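Local coordinates for protein ORF10 (Moritella marina, PDB 6RIW) that forms the ketosynthase-chain length factor didomain of a polyunsaturated fatty acid synthase and probably condenses acyl units carried by acyl carrier protein, at residues Lys57-His62 with Gly234-Gln239; Asp227-Asn232 with Gln590-Val595; Ala240-Asn245 with Gly256-Glu261. All coordinates share one frame; numbering follows the deposited sequence.

Contact 1: residues Lys57-His62 with Gly234-Gln239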
loop_
_atom_site.group_PDB
_atom_site.type_symbol
_atom_site.label_atom_id
_atom_site.label_comp_id
_atom_site.label_asym_id
_atom_site.label_seq_id
_atom_site.Cartn_x
_atom_site.Cartn_y
_atom_site.Cartn_z
ATOM N N LYS A 57 17.270 -11.959 13.919
ATOM C CA LYS A 57 16.814 -11.737 15.287
ATOM C C LYS A 57 16.313 -10.305 15.440
ATOM O O LYS A 57 16.808 -9.387 14.780
ATOM C CB LYS A 57 17.948 -11.975 16.310
ATOM C CG LYS A 57 18.615 -13.315 16.215
ATOM C CD LYS A 57 17.737 -14.394 16.816
ATOM C CE LYS A 57 18.511 -15.701 16.916
ATOM N NZ LYS A 57 17.622 -16.855 17.189
ATOM N N PHE A 58 15.323 -10.102 16.305
ATOM C CA PHE A 58 15.024 -8.742 16.728
ATOM C C PHE A 58 15.548 -8.526 18.145
ATOM O O PHE A 58 15.782 -9.480 18.882
ATOM C CB PHE A 58 13.524 -8.388 16.623
ATOM C CG PHE A 58 12.569 -9.507 16.932
ATOM C CD1 PHE A 58 12.518 -10.072 18.187
ATOM C CD2 PHE A 58 11.662 -9.928 15.976
ATOM C CE1 PHE A 58 11.600 -11.075 18.476
ATOM C CE2 PHE A 58 10.734 -10.923 16.250
ATOM C CZ PHE A 58 10.703 -11.503 17.506
ATOM N N TYR A 59 15.828 -7.271 18.500
ATOM C CA TYR A 59 16.390 -6.996 19.821
ATOM C C TYR A 59 15.426 -6.221 20.703
ATOM O O TYR A 59 15.827 -5.731 21.760
ATOM C CB TYR A 59 17.736 -6.259 19.710
ATOM C CG TYR A 59 17.705 -4.843 19.147
ATOM C CD1 TYR A 59 17.668 -3.739 19.987
ATOM C CD2 TYR A 59 17.775 -4.622 17.779
ATOM C CE1 TYR A 59 17.671 -2.452 19.477
ATOM C CE2 TYR A 59 17.786 -3.348 17.256
ATOM C CZ TYR A 59 17.723 -2.262 18.105
ATOM O OH TYR A 59 17.730 -0.996 17.569
ATOM N N CYS A 60 14.160 -6.119 20.302
ATOM C CA CYS A 60 13.137 -5.470 21.109
ATOM C C CYS A 60 11.799 -6.130 20.798
ATOM O O CYS A 60 11.498 -6.377 19.625
ATOM C CB CYS A 60 13.097 -3.964 20.808
ATOM S SG CYS A 60 11.789 -3.018 21.662
ATOM N N VAL A 61 11.017 -6.445 21.836
ATOM C CA VAL A 61 9.677 -7.004 21.648
ATOM C C VAL A 61 8.581 -6.066 22.132
ATOM O O VAL A 61 7.393 -6.420 22.043
ATOM C CB VAL A 61 9.530 -8.389 22.315
ATOM C CG1 VAL A 61 10.457 -9.405 21.658
ATOM C CG2 VAL A 61 9.786 -8.300 23.807
ATOM N N HIS A 62 8.932 -4.871 22.608
ATOM C CA HIS A 62 7.945 -3.908 23.073
ATOM C C HIS A 62 7.235 -3.248 21.893
ATOM O O HIS A 62 7.851 -2.948 20.867
ATOM C CB HIS A 62 8.613 -2.836 23.938
ATOM C CG HIS A 62 8.945 -3.304 25.321
ATOM N ND1 HIS A 62 10.153 -3.889 25.641
ATOM C CD2 HIS A 62 8.215 -3.298 26.462
ATOM C CE1 HIS A 62 10.154 -4.223 26.919
ATOM N NE2 HIS A 62 8.991 -3.874 27.439
ATOM N N GLY A 234 12.236 -5.615 10.637
ATOM C CA GLY A 234 12.601 -4.402 9.923
ATOM C C GLY A 234 13.162 -3.329 10.840
ATOM O O GLY A 234 14.229 -2.763 10.583
ATOM N N PHE A 235 12.448 -3.016 11.913
ATOM C CA PHE A 235 12.961 -1.981 12.804
ATOM C C PHE A 235 14.236 -2.431 13.514
ATOM O O PHE A 235 15.046 -1.583 13.919
ATOM C CB PHE A 235 11.879 -1.570 13.810
ATOM C CG PHE A 235 10.832 -0.660 13.218
ATOM C CD1 PHE A 235 11.204 0.517 12.575
ATOM C CD2 PHE A 235 9.493 -1.004 13.257
ATOM C CE1 PHE A 235 10.250 1.354 12.001
ATOM C CE2 PHE A 235 8.532 -0.176 12.686
ATOM C CZ PHE A 235 8.906 1.003 12.063
ATOM N N SER A 236 14.451 -3.741 13.653
ATOM C CA SER A 236 15.732 -4.198 14.176
ATOM C C SER A 236 16.863 -3.952 13.179
ATOM O O SER A 236 17.941 -3.489 13.576
ATOM C CB SER A 236 15.656 -5.671 14.573
ATOM O OG SER A 236 14.709 -5.814 15.615
ATOM N N ILE A 237 16.650 -4.234 11.882
ATOM C CA ILE A 237 17.745 -4.004 10.932
ATOM C C ILE A 237 17.966 -2.509 10.714
ATOM O O ILE A 237 19.095 -2.071 10.449
ATOM C CB ILE A 237 17.519 -4.749 9.595
ATOM C CG1 ILE A 237 18.784 -4.699 8.727
ATOM C CG2 ILE A 237 16.392 -4.181 8.823
ATOM C CD1 ILE A 237 19.921 -5.596 9.262
ATOM N N PHE A 238 16.915 -1.703 10.833
ATOM C CA PHE A 238 17.061 -0.249 10.818
ATOM C C PHE A 238 17.715 0.293 12.087
ATOM O O PHE A 238 18.024 1.491 12.132
ATOM C CB PHE A 238 15.694 0.419 10.650
ATOM C CG PHE A 238 15.013 0.125 9.328
ATOM C CD1 PHE A 238 15.735 -0.354 8.243
ATOM C CD2 PHE A 238 13.660 0.352 9.177
ATOM C CE1 PHE A 238 15.113 -0.609 7.021
ATOM C CE2 PHE A 238 13.024 0.101 7.958
ATOM C CZ PHE A 238 13.756 -0.393 6.883
ATOM N N GLN A 239 17.901 -0.543 13.115
ATOM C CA GLN A 239 18.388 -0.105 14.436
ATOM C C GLN A 239 17.520 1.023 15.007
ATOM O O GLN A 239 18.018 1.982 15.611
ATOM C CB GLN A 239 19.853 0.325 14.368
ATOM C CG GLN A 239 20.834 -0.779 14.016
ATOM C CD GLN A 239 22.252 -0.239 13.905
ATOM O OE1 GLN A 239 22.679 0.590 14.713
ATOM N NE2 GLN A 239 22.977 -0.683 12.883
#

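Contact 2: residues Asp227-Asn232 with Gln590-Val595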
loop_
_atom_site.group_PDB
_atom_site.type_symbol
_atom_site.label_atom_id
_atom_site.label_comp_id
_atom_site.label_asym_id
_atom_site.label_seq_id
_atom_site.Cartn_x
_atom_site.Cartn_y
_atom_site.Cartn_z
ATOM N N ASP A 227 2.202 -8.442 9.696
ATOM C CA ASP A 227 2.838 -9.488 10.483
ATOM C C ASP A 227 3.861 -8.846 11.412
ATOM O O ASP A 227 4.858 -8.273 10.953
ATOM C CB ASP A 227 3.499 -10.519 9.551
ATOM C CG ASP A 227 4.285 -11.594 10.303
ATOM O OD1 ASP A 227 4.254 -11.619 11.551
ATOM O OD2 ASP A 227 4.935 -12.423 9.626
ATOM N N PRO A 228 3.627 -8.892 12.728
ATOM C CA PRO A 228 4.577 -8.269 13.665
ATOM C C PRO A 228 6.007 -8.762 13.531
ATOM O O PRO A 228 6.941 -7.984 13.791
ATOM C CB PRO A 228 3.985 -8.619 15.042
ATOM C CG PRO A 228 2.490 -8.774 14.773
ATOM C CD PRO A 228 2.430 -9.432 13.402
ATOM N N MET A 229 6.224 -10.023 13.129
ATOM C CA MET A 229 7.596 -10.485 12.937
ATOM C C MET A 229 8.266 -9.742 11.790
ATOM O O MET A 229 9.448 -9.376 11.885
ATOM C CB MET A 229 7.639 -11.993 12.688
ATOM C CG MET A 229 9.061 -12.496 12.472
ATOM S SD MET A 229 9.164 -14.218 11.951
ATOM C CE MET A 229 8.577 -14.999 13.446
ATOM N N PHE A 230 7.520 -9.489 10.709
ATOM C CA PHE A 230 8.052 -8.728 9.585
ATOM C C PHE A 230 8.370 -7.302 9.998
ATOM O O PHE A 230 9.421 -6.757 9.624
ATOM C CB PHE A 230 7.035 -8.736 8.440
ATOM C CG PHE A 230 7.565 -8.183 7.138
ATOM C CD1 PHE A 230 7.470 -6.828 6.849
ATOM C CD2 PHE A 230 8.130 -9.033 6.198
ATOM C CE1 PHE A 230 7.960 -6.313 5.641
ATOM C CE2 PHE A 230 8.613 -8.544 4.987
ATOM C CZ PHE A 230 8.532 -7.177 4.713
ATOM N N VAL A 231 7.481 -6.690 10.800
ATOM C CA VAL A 231 7.681 -5.314 11.256
ATOM C C VAL A 231 8.897 -5.218 12.171
ATOM O O VAL A 231 9.732 -4.304 12.055
ATOM C CB VAL A 231 6.418 -4.811 11.972
ATOM C CG1 VAL A 231 6.703 -3.483 12.667
ATOM C CG2 VAL A 231 5.269 -4.686 10.970
ATOM N N ASN A 232 8.989 -6.126 13.131
ATOM C CA ASN A 232 10.021 -5.986 14.147
ATOM C C ASN A 232 11.395 -6.365 13.611
ATOM O O ASN A 232 12.405 -5.789 14.034
ATOM C CB ASN A 232 9.648 -6.830 15.369
ATOM C CG ASN A 232 8.565 -6.180 16.215
ATOM O OD1 ASN A 232 7.679 -5.468 15.703
ATOM N ND2 ASN A 232 8.644 -6.388 17.527
ATOM N N GLN A 590 8.883 -14.517 1.185
ATOM C CA GLN A 590 10.100 -15.314 1.238
ATOM C C GLN A 590 10.987 -14.916 2.408
ATOM O O GLN A 590 11.781 -15.738 2.868
ATOM C CB GLN A 590 10.862 -15.189 -0.089
ATOM C CG GLN A 590 10.109 -15.813 -1.250
ATOM C CD GLN A 590 10.706 -15.449 -2.595
ATOM O OE1 GLN A 590 11.847 -15.020 -2.665
ATOM N NE2 GLN A 590 9.937 -15.633 -3.670
ATOM N N TYR A 591 10.871 -13.679 2.900
ATOM C CA TYR A 591 11.739 -13.252 3.990
ATOM C C TYR A 591 11.433 -14.017 5.279
ATOM O O TYR A 591 12.342 -14.576 5.918
ATOM C CB TYR A 591 11.623 -11.746 4.211
ATOM C CG TYR A 591 12.463 -11.336 5.381
ATOM C CD1 TYR A 591 13.843 -11.460 5.334
ATOM C CD2 TYR A 591 11.876 -10.874 6.553
ATOM C CE1 TYR A 591 14.631 -11.132 6.434
ATOM C CE2 TYR A 591 12.649 -10.533 7.648
ATOM C CZ TYR A 591 14.025 -10.665 7.578
ATOM O OH TYR A 591 14.786 -10.332 8.668
ATOM N N ARG A 592 10.168 -14.045 5.698
ATOM C CA ARG A 592 9.832 -14.915 6.828
ATOM C C ARG A 592 10.004 -16.387 6.456
ATOM O O ARG A 592 10.334 -17.219 7.316
ATOM C CB ARG A 592 8.404 -14.649 7.320
ATOM C CG ARG A 592 8.068 -15.499 8.559
ATOM C CD ARG A 592 6.760 -15.121 9.237
ATOM N NE ARG A 592 6.531 -16.058 10.344
ATOM C CZ ARG A 592 5.762 -15.808 11.402
ATOM N NH1 ARG A 592 5.134 -14.651 11.507
ATOM N NH2 ARG A 592 5.628 -16.724 12.358
ATOM N N GLY A 593 9.796 -16.726 5.182
ATOM C CA GLY A 593 10.110 -18.067 4.719
ATOM C C GLY A 593 11.517 -18.496 5.090
ATOM O O GLY A 593 11.756 -19.668 5.395
ATOM N N ARG A 594 12.462 -17.556 5.084
ATOM C CA ARG A 594 13.815 -17.840 5.570
ATOM C C ARG A 594 13.889 -17.801 7.099
ATOM O O ARG A 594 14.362 -18.746 7.747
ATOM C CB ARG A 594 14.789 -16.826 4.959
ATOM C CG ARG A 594 16.176 -16.783 5.614
ATOM C CD ARG A 594 16.902 -15.435 5.482
ATOM N NE ARG A 594 17.997 -15.426 6.456
ATOM C CZ ARG A 594 19.217 -15.899 6.226
ATOM N NH1 ARG A 594 19.529 -16.372 5.034
ATOM N NH2 ARG A 594 20.126 -15.897 7.201
ATOM N N VAL A 595 13.421 -16.718 7.690
ATOM C CA VAL A 595 13.672 -16.460 9.111
ATOM C C VAL A 595 13.065 -17.555 9.982
ATOM O O VAL A 595 13.676 -18.012 10.962
ATOM C CB VAL A 595 13.129 -15.071 9.484
ATOM C CG1 VAL A 595 13.003 -14.931 10.975
ATOM C CG2 VAL A 595 14.030 -13.974 8.876
HETATM O O HOH W 1 2.878 -13.295 13.154
#

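Contact 3: residues Ala240-Asn245 with Gly256-Glu261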
loop_
_atom_site.group_PDB
_atom_site.type_symbol
_atom_site.label_atom_id
_atom_site.label_comp_id
_atom_site.label_asym_id
_atom_site.label_seq_id
_atom_site.Cartn_x
_atom_site.Cartn_y
_atom_site.Cartn_z
ATOM N N ALA A 240 16.208 0.913 14.809
ATOM C CA ALA A 240 15.276 1.951 15.231
ATOM C C ALA A 240 14.788 1.781 16.663
ATOM O O ALA A 240 14.271 2.742 17.242
ATOM C CB ALA A 240 14.072 1.994 14.283
ATOM N N TYR A 241 14.931 0.590 17.246
ATOM C CA TYR A 241 14.575 0.352 18.639
ATOM C C TYR A 241 15.643 0.921 19.585
ATOM O O TYR A 241 16.837 0.882 19.275
ATOM C CB TYR A 241 14.425 -1.147 18.891
ATOM C CG TYR A 241 13.220 -1.798 18.232
ATOM C CD1 TYR A 241 11.934 -1.375 18.515
ATOM C CD2 TYR A 241 13.380 -2.874 17.342
ATOM C CE1 TYR A 241 10.827 -1.982 17.915
ATOM C CE2 TYR A 241 12.290 -3.490 16.753
ATOM C CZ TYR A 241 11.020 -3.042 17.044
ATOM O OH TYR A 241 9.927 -3.636 16.469
ATOM N N PRO A 242 15.245 1.420 20.760
ATOM C CA PRO A 242 16.218 2.097 21.642
ATOM C C PRO A 242 17.146 1.109 22.343
ATOM O O PRO A 242 16.699 0.142 22.962
ATOM C CB PRO A 242 15.332 2.848 22.648
ATOM C CG PRO A 242 14.046 2.079 22.680
ATOM C CD PRO A 242 13.864 1.523 21.270
ATOM N N ALA A 243 18.454 1.377 22.258
ATOM C CA ALA A 243 19.420 0.489 22.889
ATOM C C ALA A 243 19.268 0.494 24.405
ATOM O O ALA A 243 19.451 -0.550 25.041
ATOM C CB ALA A 243 20.844 0.875 22.478
ATOM N N ASN A 244 18.889 1.631 24.997
ATOM C CA ASN A 244 18.655 1.701 26.436
ATOM C C ASN A 244 17.211 1.368 26.822
ATOM O O ASN A 244 16.815 1.594 27.969
ATOM C CB ASN A 244 19.051 3.083 26.965
ATOM C CG ASN A 244 18.121 4.186 26.494
ATOM O OD1 ASN A 244 17.244 3.965 25.651
ATOM N ND2 ASN A 244 18.305 5.385 27.040
ATOM N N ASN A 245 16.413 0.868 25.879
ATOM C CA ASN A 245 15.009 0.503 26.105
ATOM C C ASN A 245 14.147 1.691 26.537
ATOM O O ASN A 245 13.080 1.506 27.127
ATOM C CB ASN A 245 14.889 -0.645 27.118
ATOM C CG ASN A 245 13.651 -1.505 26.893
ATOM O OD1 ASN A 245 12.823 -1.656 27.792
ATOM N ND2 ASN A 245 13.520 -2.071 25.694
ATOM N N GLY A 256 15.018 5.725 20.580
ATOM C CA GLY A 256 14.353 5.012 19.508
ATOM C C GLY A 256 12.857 4.983 19.730
ATOM O O GLY A 256 12.318 5.654 20.617
ATOM N N LEU A 257 12.195 4.189 18.893
ATOM C CA LEU A 257 10.749 4.043 18.943
ATOM C C LEU A 257 10.370 2.599 19.250
ATOM O O LEU A 257 11.179 1.670 19.120
ATOM C CB LEU A 257 10.096 4.479 17.604
ATOM C CG LEU A 257 10.545 3.760 16.316
ATOM C CD1 LEU A 257 9.856 2.398 16.090
ATOM C CD2 LEU A 257 10.279 4.660 15.110
ATOM N N PHE A 258 9.119 2.430 19.666
ATOM C CA PHE A 258 8.419 1.152 19.618
ATOM C C PHE A 258 7.305 1.272 18.581
ATOM O O PHE A 258 6.656 2.319 18.478
ATOM C CB PHE A 258 7.791 0.779 20.966
ATOM C CG PHE A 258 8.775 0.624 22.098
ATOM C CD1 PHE A 258 10.078 0.196 21.874
ATOM C CD2 PHE A 258 8.373 0.892 23.399
ATOM C CE1 PHE A 258 10.980 0.038 22.944
ATOM C CE2 PHE A 258 9.256 0.733 24.477
ATOM C CZ PHE A 258 10.559 0.320 24.248
ATOM N N ALA A 259 7.106 0.214 17.803
ATOM C CA ALA A 259 6.077 0.195 16.769
ATOM C C ALA A 259 4.749 -0.294 17.349
ATOM O O ALA A 259 4.655 -0.662 18.519
ATOM C CB ALA A 259 6.522 -0.672 15.599
ATOM N N GLY A 260 3.698 -0.300 16.527
ATOM C CA GLY A 260 2.369 -0.587 17.032
ATOM C C GLY A 260 1.427 -0.933 15.894
ATOM O O GLY A 260 1.795 -0.901 14.718
ATOM N N GLU A 261 0.198 -1.267 16.267
ATOM C CA GLU A 261 -0.809 -1.706 15.316
ATOM C C GLU A 261 -2.159 -1.154 15.755
ATOM O O GLU A 261 -2.318 -0.670 16.881
ATOM C CB GLU A 261 -0.832 -3.242 15.223
ATOM C CG GLU A 261 -0.913 -3.898 16.582
ATOM C CD GLU A 261 -0.974 -5.426 16.521
ATOM O OE1 GLU A 261 -0.442 -6.026 15.552
ATOM O OE2 GLU A 261 -1.570 -6.032 17.449
HETATM O O HOH W 2 7.624 -2.773 18.081
#

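Contact 1: residues Lys57-His62 with Gly234-Gln239
With chi1 at 67°, Tyr59 places its CG between its own backbone N and carbonyl carbon, and its ring then runs past Ser236 toward Gln239. Ser236 answers with OG beside its backbone N, anti to the carbonyl carbon (chi1 -63°), which turns the hydroxyl back along its helix and also toward the loop. Two partners hold that oxygen. Ser236 OG bonds to Asn232 O one turn earlier, as serine often does inside a helix, and it accepts a weak hydrogen bond from Tyr59 N at 3.4 Å. Packing around it is close, since Ser236 OG lies 3.0 Å from Phe58 CB. A residue as small as serine suits this place: the loop backbone comes right up to the helix, with Phe58 CA 5.3 Å from Ser236 CA. The Phe58 ring leads off from this point and packs on Asn232 and Met233, so it reaches the same helix farther back.

The contact thus lays the loop before strand 62-64 against the C-terminal part of helix 228-237, within the ketosynthase part of a thiolase-like fold. This helix finishes in a Schellman motif. Gln239 takes a positive phi of 54° and donates from N to Ser236 O at 3.0 Å, while Ala240 N probably bonds back to Phe235 O.

Tyr59 lies against this reversal. Ser236 O sits in the plane of the tyrosine ring, at its edge, 3.7 Å from Tyr59 CE2. At the far end Tyr59 OH comes within 3.3 Å of Gln239 C, and its hydrogen bond goes to Tyr241 O just beyond. Tyrosine fits here because a flat, apolar ring can line the helix terminus while a hydroxyl at its end serves a backbone carbonyl of the departing chain.

Contact 2: residues Asp227-Asn232 with Gln590-Val595
Arg592 and Asp227 join two perpendicular helix segments, 228-232 of the ketosynthase and 590-595 of the second ketosynthase-like part, probably the chain length factor; their axes pass 10.6 Å apart, within the interface between the two halves of the didomain.

The charged interaction is a salt bridge. Arg592 NH1 donates to Asp227 OD2 at 2.9 Å, nearly in the guanidinium plane and on the syn side of the carboxylate, with an N-H...O angle of 163°. A water ties the same NH1 to Asp227 OD1. Aspartate suits this N-cap because its short carboxylate can do two jobs: OD1 accepts from Met229 N at 3.0 Å, from above the carboxylate plane, while OD2 faces the arginine and also receives Asn130 ND2. The remaining guanidinium nitrogens are engaged too, NE by Asn596 OD1 and NH2 by Met41 O, so the buried cation is gripped on several sides.

Apolar contacts lie next to the salt bridge. Phe230 CD2 meets Tyr591 CD2 at 4.2 Å, the two side chains crossing obliquely, and Met229 SD lies 4.0 Å from Val595 CG1. Methionine, flexible and unbranched, bends at chi3 (-68°) and crosses Arg592 at about a right angle, its CE lying 3.5 Å above the centre of the guanidinium face.

Contact 3: residues Ala240-Asn245 with Gly256-Glu261
Ala240 O accepts a nearly straight hydrogen bond from Leu257 N, 3.0 Å long with an N-H...O angle of 161°. Beside it the same oxygen comes within 3.2 Å of Gly256 CA, an approach that suits glycine, which carries no side chain on the face turned to Ala240 and Pro242. The next residues interlock through apolar surfaces. Pro242 crosses Phe258 at about a right angle, its CD 3.7 Å from CE1, while its CB lies near Gly256 N. Tyr241 CG lies beside its backbone N, anti to the carbonyl carbon (chi1 -70°), and although the CB bond points away from 256-261, the ring comes back to Leu257 O. Tyr241 CD1 stands at the edge of the Phe258 ring, 4.1 Å from CD1. A compact, rigid proline and two broad rings fill this buried seam well.

Beyond them, a type I turn from Pro242 to Asn245, closed by Asn245 N to Pro242 O, brings Asn245 to the CZ end of Phe258, its ND2 4.1 Å from CZ, the amide and ring planes 49° apart. Asn245 has a positive phi, which asparagine tolerates readily. A water links Tyr241 OH with Ala259 N, near the beginning of strand 259-270. The Phe258 ring also meets His62 and His247, and Tyr241 packs on Phe235 of helix 228-237. The connection between a helix and its following strand in this thiolase-like domain is thereby folded back on itself.

Leu257 O, in contrast, is buried with no hydrogen-bonding partner. Its near neighbours across the contact are carbons, Tyr241 CD1 at 3.2 Å and Pro242 CD at 3.4 Å, and weak polarisation of their C-H groups may partly offset its negative charge.

In the fold
Helix 228-237 is shared by contacts 1 and 2, and contact 3 lies in the connection from it to strand 259-270. Contact 2 uses the beginning of the helix and contact 1 its C-terminal part. Centres of contacts 1 and 3 lie about 8 Å apart, those of 1 and 2 about 11 Å, and those of 2 and 3 about 18 Å. Along the chain 57-62 comes first, then 227-232 and 234-239, then both segments of contact 3, and 590-595 last, so contact 2 spans contact 3. Contacts 1 and 3 remain within the ketosynthase half, whereas contact 2 reaches the second half, so the same helix touches a neighbouring loop of its own half and a helix of the other, away from the magnesium site.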